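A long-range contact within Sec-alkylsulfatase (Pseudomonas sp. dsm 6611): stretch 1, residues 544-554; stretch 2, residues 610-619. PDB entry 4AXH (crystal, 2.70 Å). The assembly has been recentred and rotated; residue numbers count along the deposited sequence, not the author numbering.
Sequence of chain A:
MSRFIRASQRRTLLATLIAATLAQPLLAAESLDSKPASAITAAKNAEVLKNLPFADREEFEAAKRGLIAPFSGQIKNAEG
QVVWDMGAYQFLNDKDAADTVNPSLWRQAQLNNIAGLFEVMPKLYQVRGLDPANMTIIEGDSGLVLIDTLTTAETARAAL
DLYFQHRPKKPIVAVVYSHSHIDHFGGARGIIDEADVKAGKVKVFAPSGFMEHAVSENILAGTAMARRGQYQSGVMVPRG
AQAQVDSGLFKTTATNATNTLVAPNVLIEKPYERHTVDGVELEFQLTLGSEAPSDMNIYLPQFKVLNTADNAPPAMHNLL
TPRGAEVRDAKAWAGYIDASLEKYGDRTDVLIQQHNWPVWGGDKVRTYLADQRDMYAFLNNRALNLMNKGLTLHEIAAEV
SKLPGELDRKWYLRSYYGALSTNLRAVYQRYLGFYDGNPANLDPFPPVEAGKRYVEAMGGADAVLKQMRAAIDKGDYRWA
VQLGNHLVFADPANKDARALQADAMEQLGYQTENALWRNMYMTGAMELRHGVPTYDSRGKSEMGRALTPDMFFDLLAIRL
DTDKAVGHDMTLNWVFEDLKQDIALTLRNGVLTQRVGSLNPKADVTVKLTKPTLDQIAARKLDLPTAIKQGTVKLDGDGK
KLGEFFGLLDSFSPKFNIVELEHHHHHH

Stretch 1 544-554: GRALTPDMFFD
Stretch 2 (610-619) TKPTLDQIAA

Residues 544-554 run as loop or turn into a helix that starts at P549 and continues past D554; residues 610-619 enter a helix at K611. The helix axes lie near parallel, 24° between N-to-C directions, with a closest approach of 11.8 Å. CA-CA register pairs R545 with D615 (6.6 Å), P549 with K611 (7.4 Å) and F552 with A618 (8.3 Å). About 360 Å² is buried, both sides summed.

At R545 (phi/psi -71/-27) the backbone does the work: its O accepts a hydrogen bond from K611 NZ at 2.9 Å, while the side chain, chi1 p and chi2 t, leads away. K611 reaches it with chi1 t, chi2 -133° and chi3 and chi4 both t, so the charged amine meets a carbonyl. D615, chi1 m, brings OD1 to 3.6 Å from R545 O; both are acceptors, so no bond joins them.

A546 (-79/8) points its CB away, yet its CA lies 3.9 Å from K611 NZ. L547 turns extended (-79/127), placing its O 3.2 Å from K611 CE.

T548 (-72/156, chi1 p) caps the first helix, OG1 accepting from M551 N at 3.3 Å and donating to D550 OD2 at 2.8 Å. The second helix is capped likewise, though weakly: T610 OG1 (chi1 p) accepts from T613 N at 3.4 Å.

With P549 (-52/-45) helical geometry begins, and its CA sits 4.3 Å from L614 CD2. One turn on, F552 (-63/-40, chi1 t, chi2 76°) points toward the second helix. Its CE2 lies 3.7 Å from L614 CD1 and its CE1 3.6 Å from A618 CB, both approaching the ring obliquely. L614, chi1 t and chi2 p, also meets F553 (chi1 m, chi2 -55°), CD1 to CZ 4.4 Å. These apolar contacts bury carbon against carbon.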

ATOM      1  N   GLY A 544      14.250 -21.118   4.263  1.00106.30           N
ATOM      2  CA  GLY A 544      14.940 -20.253   5.229  1.00105.39           C
ATOM      3  C   GLY A 544      16.456 -20.377   5.386  1.00108.04           C
ATOM      4  O   GLY A 544      17.078 -19.561   6.079  1.00107.53           O
ATOM      5  N   ARG A 545      17.073 -21.400   4.751  1.00103.98           N
ATOM      6  CA  ARG A 545      18.526 -21.602   4.801  1.00103.28           C
ATOM      7  C   ARG A 545      19.297 -20.539   3.988  1.00103.99           C
ATOM      8  O   ARG A 545      20.439 -20.239   4.323  1.00103.79           O
ATOM      9  CB  ARG A 545      18.929 -23.048   4.403  1.00106.30           C
ATOM     10  CG  ARG A 545      18.730 -23.408   2.935  1.00123.21           C
ATOM     11  CD  ARG A 545      19.176 -24.834   2.593  1.00140.36           C
ATOM     12  NE  ARG A 545      20.431 -24.849   1.824  1.00151.83           N
ATOM     13  CZ  ARG A 545      20.784 -25.792   0.953  1.00164.84           C
ATOM     14  NH1 ARG A 545      19.988 -26.831   0.727  1.00146.95           N
ATOM     15  NH2 ARG A 545      21.941 -25.709   0.310  1.00153.88           N
ATOM     16  N   ALA A 546      18.652 -19.969   2.939  1.00 97.97           N
ATOM     17  CA  ALA A 546      19.172 -18.950   2.011  1.00 96.23           C
ATOM     18  C   ALA A 546      19.163 -17.533   2.585  1.00 96.82           C
ATOM     19  O   ALA A 546      19.464 -16.570   1.861  1.00 96.41           O
ATOM     20  CB  ALA A 546      18.384 -18.979   0.712  1.00 96.78           C
ATOM     21  N   LEU A 547      18.859 -17.397   3.890  1.00 90.63           N
ATOM     22  CA  LEU A 547      18.783 -16.111   4.567  1.00 88.60           C
ATOM     23  C   LEU A 547      20.131 -15.535   4.932  1.00 87.20           C
ATOM     24  O   LEU A 547      20.924 -16.181   5.623  1.00 87.34           O
ATOM     25  CB  LEU A 547      17.907 -16.164   5.824  1.00 88.68           C
ATOM     26  CG  LEU A 547      16.406 -16.291   5.653  1.00 93.38           C
ATOM     27  CD1 LEU A 547      15.738 -16.140   7.009  1.00 93.80           C
ATOM     28  CD2 LEU A 547      15.829 -15.184   4.739  1.00 95.56           C
ATOM     29  N   THR A 548      20.354 -14.293   4.504  1.00 79.13           N
ATOM     30  CA  THR A 548      21.547 -13.517   4.792  1.00 76.75           C
ATOM     31  C   THR A 548      21.472 -13.106   6.276  1.00 77.85           C
ATOM     32  O   THR A 548      20.364 -13.026   6.828  1.00 77.22           O
ATOM     33  CB  THR A 548      21.595 -12.267   3.895  1.00 76.55           C
ATOM     34  OG1 THR A 548      20.640 -11.316   4.353  1.00 68.66           O
ATOM     35  CG2 THR A 548      21.374 -12.578   2.417  1.00 75.23           C
ATOM     36  N   PRO A 549      22.617 -12.810   6.931  1.00 71.36           N
ATOM     37  CA  PRO A 549      22.568 -12.376   8.333  1.00 70.21           C
ATOM     38  C   PRO A 549      21.600 -11.215   8.581  1.00 73.36           C
ATOM     39  O   PRO A 549      20.811 -11.295   9.515  1.00 73.62           O
ATOM     40  CB  PRO A 549      24.018 -11.995   8.632  1.00 72.00           C
ATOM     41  CG  PRO A 549      24.672 -11.852   7.296  1.00 76.79           C
ATOM     42  CD  PRO A 549      24.004 -12.851   6.439  1.00 72.42           C
ATOM     43  N   ASP A 550      21.622 -10.175   7.713  1.00 68.99           N
ATOM     44  CA  ASP A 550      20.760  -8.990   7.782  1.00 68.08           C
ATOM     45  C   ASP A 550      19.275  -9.350   7.758  1.00 70.41           C
ATOM     46  O   ASP A 550      18.488  -8.760   8.503  1.00 70.06           O
ATOM     47  CB  ASP A 550      21.098  -7.989   6.664  1.00 70.05           C
ATOM     48  CG  ASP A 550      21.524  -8.619   5.351  1.00 83.26           C
ATOM     49  OD1 ASP A 550      22.632  -9.199   5.304  1.00 85.50           O
ATOM     50  OD2 ASP A 550      20.732  -8.560   4.373  1.00 86.03           O
ATOM     51  N   MET A 551      18.901 -10.342   6.931  1.00 64.79           N
ATOM     52  CA  MET A 551      17.529 -10.834   6.832  1.00 63.90           C
ATOM     53  C   MET A 551      17.155 -11.541   8.115  1.00 71.56           C
ATOM     54  O   MET A 551      16.070 -11.302   8.654  1.00 71.72           O
ATOM     55  CB  MET A 551      17.379 -11.788   5.640  1.00 65.31           C
ATOM     56  CG  MET A 551      17.124 -11.063   4.348  1.00 67.28           C
ATOM     57  SD  MET A 551      17.529 -12.030   2.897  1.00 69.24           S
ATOM     58  CE  MET A 551      17.793 -10.674   1.702  1.00 65.90           C
ATOM     59  N   PHE A 552      18.076 -12.382   8.626  1.00 69.66           N
ATOM     60  CA  PHE A 552      17.904 -13.093   9.885  1.00 69.85           C
ATOM     61  C   PHE A 552      17.793 -12.108  11.073  1.00 70.23           C
ATOM     62  O   PHE A 552      16.975 -12.331  11.971  1.00 70.06           O
ATOM     63  CB  PHE A 552      19.040 -14.105  10.084  1.00 72.59           C
ATOM     64  CG  PHE A 552      19.124 -14.699  11.472  1.00 75.94           C
ATOM     65  CD1 PHE A 552      18.224 -15.677  11.888  1.00 80.73           C
ATOM     66  CD2 PHE A 552      20.108 -14.288  12.362  1.00 79.17           C
ATOM     67  CE1 PHE A 552      18.296 -16.214  13.182  1.00 81.88           C
ATOM     68  CE2 PHE A 552      20.186 -14.834  13.649  1.00 82.29           C
ATOM     69  CZ  PHE A 552      19.280 -15.792  14.050  1.00 80.65           C
ATOM     70  N   PHE A 553      18.598 -11.028  11.081  1.00 63.48           N
ATOM     71  CA  PHE A 553      18.536 -10.062  12.179  1.00 62.03           C
ATOM     72  C   PHE A 553      17.259  -9.217  12.203  1.00 64.63           C
ATOM     73  O   PHE A 553      16.765  -8.882  13.287  1.00 62.83           O
ATOM     74  CB  PHE A 553      19.831  -9.245  12.326  1.00 63.46           C
ATOM     75  CG  PHE A 553      21.019 -10.073  12.782  1.00 64.59           C
ATOM     76  CD1 PHE A 553      20.954 -10.841  13.947  1.00 67.21           C
ATOM     77  CD2 PHE A 553      22.208 -10.065  12.065  1.00 66.34           C
ATOM     78  CE1 PHE A 553      22.041 -11.617  14.356  1.00 67.40           C
ATOM     79  CE2 PHE A 553      23.300 -10.828  12.483  1.00 68.93           C
ATOM     80  CZ  PHE A 553      23.201 -11.608  13.616  1.00 67.10           C
ATOM     81  N   ASP A 554      16.681  -8.957  11.003  1.00 61.39           N
ATOM     82  CA  ASP A 554      15.419  -8.239  10.821  1.00 60.33           C
ATOM     83  C   ASP A 554      14.272  -9.072  11.443  1.00 62.31           C
ATOM     84  O   ASP A 554      13.347  -8.527  12.061  1.00 60.59           O
ATOM     85  CB  ASP A 554      15.196  -7.922   9.321  1.00 62.47           C
ATOM     86  CG  ASP A 554      15.989  -6.733   8.766  1.00 75.05           C
ATOM     87  OD1 ASP A 554      16.461  -5.889   9.578  1.00 78.24           O
ATOM     88  OD2 ASP A 554      16.082  -6.607   7.519  1.00 75.75           O
ATOM     89  N   THR A 610      30.427 -18.392  11.515  1.00 84.70           N
ATOM     90  CA  THR A 610      30.207 -18.505  10.073  1.00 85.11           C
ATOM     91  C   THR A 610      28.696 -18.586   9.798  1.00 91.36           C
ATOM     92  O   THR A 610      27.938 -18.928  10.714  1.00 92.03           O
ATOM     93  CB  THR A 610      30.962 -19.723   9.486  1.00 87.08           C
ATOM     94  OG1 THR A 610      30.327 -20.939   9.884  1.00 82.10           O
ATOM     95  CG2 THR A 610      32.429 -19.743   9.857  1.00 83.95           C
ATOM     96  N   LYS A 611      28.259 -18.289   8.546  1.00 87.52           N
ATOM     97  CA  LYS A 611      26.844 -18.406   8.168  1.00 86.91           C
ATOM     98  C   LYS A 611      26.333 -19.852   8.394  1.00 88.90           C
ATOM     99  O   LYS A 611      25.322 -19.980   9.091  1.00 87.83           O
ATOM    100  CB  LYS A 611      26.572 -17.925   6.731  1.00 89.62           C
ATOM    101  CG  LYS A 611      25.073 -17.725   6.424  1.00104.31           C
ATOM    102  CD  LYS A 611      24.666 -18.362   5.090  1.00112.51           C
ATOM    103  CE  LYS A 611      23.179 -18.318   4.828  1.00114.09           C
ATOM    104  NZ  LYS A 611      22.839 -18.809   3.460  1.00119.70           N
ATOM    105  N   PRO A 612      27.033 -20.945   7.942  1.00 84.54           N
ATOM    106  CA  PRO A 612      26.518 -22.299   8.234  1.00 84.00           C
ATOM    107  C   PRO A 612      26.297 -22.588   9.727  1.00 86.73           C
ATOM    108  O   PRO A 612      25.316 -23.255  10.051  1.00 85.48           O
ATOM    109  CB  PRO A 612      27.533 -23.241   7.569  1.00 85.78           C
ATOM    110  CG  PRO A 612      28.726 -22.411   7.257  1.00 90.42           C
ATOM    111  CD  PRO A 612      28.256 -21.007   7.106  1.00 85.94           C
ATOM    112  N   THR A 613      27.150 -22.028  10.635  1.00 83.45           N
ATOM    113  CA  THR A 613      26.977 -22.188  12.087  1.00 82.99           C
ATOM    114  C   THR A 613      25.794 -21.354  12.573  1.00 84.69           C
ATOM    115  O   THR A 613      24.985 -21.870  13.337  1.00 83.81           O
ATOM    116  CB  THR A 613      28.273 -21.978  12.911  1.00 92.50           C
ATOM    117  OG1 THR A 613      28.600 -20.593  13.002  1.00 94.51           O
ATOM    118  CG2 THR A 613      29.458 -22.808  12.403  1.00 89.77           C
ATOM    119  N   LEU A 614      25.653 -20.095  12.082  1.00 81.02           N
ATOM    120  CA  LEU A 614      24.520 -19.209  12.418  1.00 81.27           C
ATOM    121  C   LEU A 614      23.231 -19.909  12.041  1.00 86.68           C
ATOM    122  O   LEU A 614      22.289 -19.908  12.832  1.00 85.59           O
ATOM    123  CB  LEU A 614      24.602 -17.841  11.689  1.00 81.17           C
ATOM    124  CG  LEU A 614      23.447 -16.844  11.941  1.00 85.26           C
ATOM    125  CD1 LEU A 614      23.671 -16.010  13.206  1.00 85.03           C
ATOM    126  CD2 LEU A 614      23.247 -15.931  10.746  1.00 87.10           C
ATOM    127  N   ASP A 615      23.221 -20.546  10.848  1.00 85.26           N
ATOM    128  CA  ASP A 615      22.103 -21.306  10.292  1.00 85.60           C
ATOM    129  C   ASP A 615      21.688 -22.434  11.226  1.00 88.89           C
ATOM    130  O   ASP A 615      20.489 -22.605  11.456  1.00 89.62           O
ATOM    131  CB  ASP A 615      22.448 -21.852   8.888  1.00 88.10           C
ATOM    132  CG  ASP A 615      22.527 -20.821   7.769  1.00 99.09           C
ATOM    133  OD1 ASP A 615      21.629 -19.936   7.702  1.00106.95           O
ATOM    134  OD2 ASP A 615      23.433 -20.946   6.914  1.00 98.61           O
ATOM    135  N   GLN A 616      22.673 -23.171  11.791  1.00 83.85           N
ATOM    136  CA  GLN A 616      22.451 -24.272  12.735  1.00 82.93           C
ATOM    137  C   GLN A 616      21.789 -23.800  14.027  1.00 85.21           C
ATOM    138  O   GLN A 616      20.900 -24.488  14.533  1.00 84.82           O
ATOM    139  CB  GLN A 616      23.754 -25.009  13.036  1.00 84.27           C
ATOM    140  CG  GLN A 616      24.132 -26.034  11.988  1.00103.89           C
ATOM    141  CD  GLN A 616      25.390 -26.744  12.395  1.00129.66           C
ATOM    142  OE1 GLN A 616      25.364 -27.682  13.199  1.00127.92           O
ATOM    143  NE2 GLN A 616      26.523 -26.280  11.880  1.00122.16           N
ATOM    144  N   ILE A 617      22.201 -22.620  14.546  1.00 81.42           N
ATOM    145  CA  ILE A 617      21.627 -22.002  15.755  1.00 81.76           C
ATOM    146  C   ILE A 617      20.218 -21.481  15.441  1.00 89.97           C
ATOM    147  O   ILE A 617      19.327 -21.603  16.283  1.00 90.64           O
ATOM    148  CB  ILE A 617      22.547 -20.902  16.369  1.00 84.03           C
ATOM    149  CG1 ILE A 617      23.925 -21.469  16.723  1.00 84.15           C
ATOM    150  CG2 ILE A 617      21.916 -20.237  17.605  1.00 84.13           C
ATOM    151  CD1 ILE A 617      25.058 -20.515  16.458  1.00 91.03           C
ATOM    152  N   ALA A 618      20.023 -20.911  14.226  1.00 88.02           N
ATOM    153  CA  ALA A 618      18.730 -20.414  13.741  1.00 88.23           C
ATOM    154  C   ALA A 618      17.734 -21.564  13.598  1.00 92.01           C
ATOM    155  O   ALA A 618      16.604 -21.437  14.086  1.00 91.29           O
ATOM    156  CB  ALA A 618      18.898 -19.703  12.407  1.00 89.10           C
ATOM    157  N   ALA A 619      18.177 -22.703  13.006  1.00 89.09           N
ATOM    158  CA  ALA A 619      17.372 -23.909  12.802  1.00 89.87           C
ATOM    159  C   ALA A 619      17.072 -24.645  14.117  1.00 97.98           C
ATOM    160  O   ALA A 619      16.274 -25.587  14.136  1.00 98.51           O
ATOM    161  CB  ALA A 619      18.066 -24.839  11.827  1.00 90.38           C
TER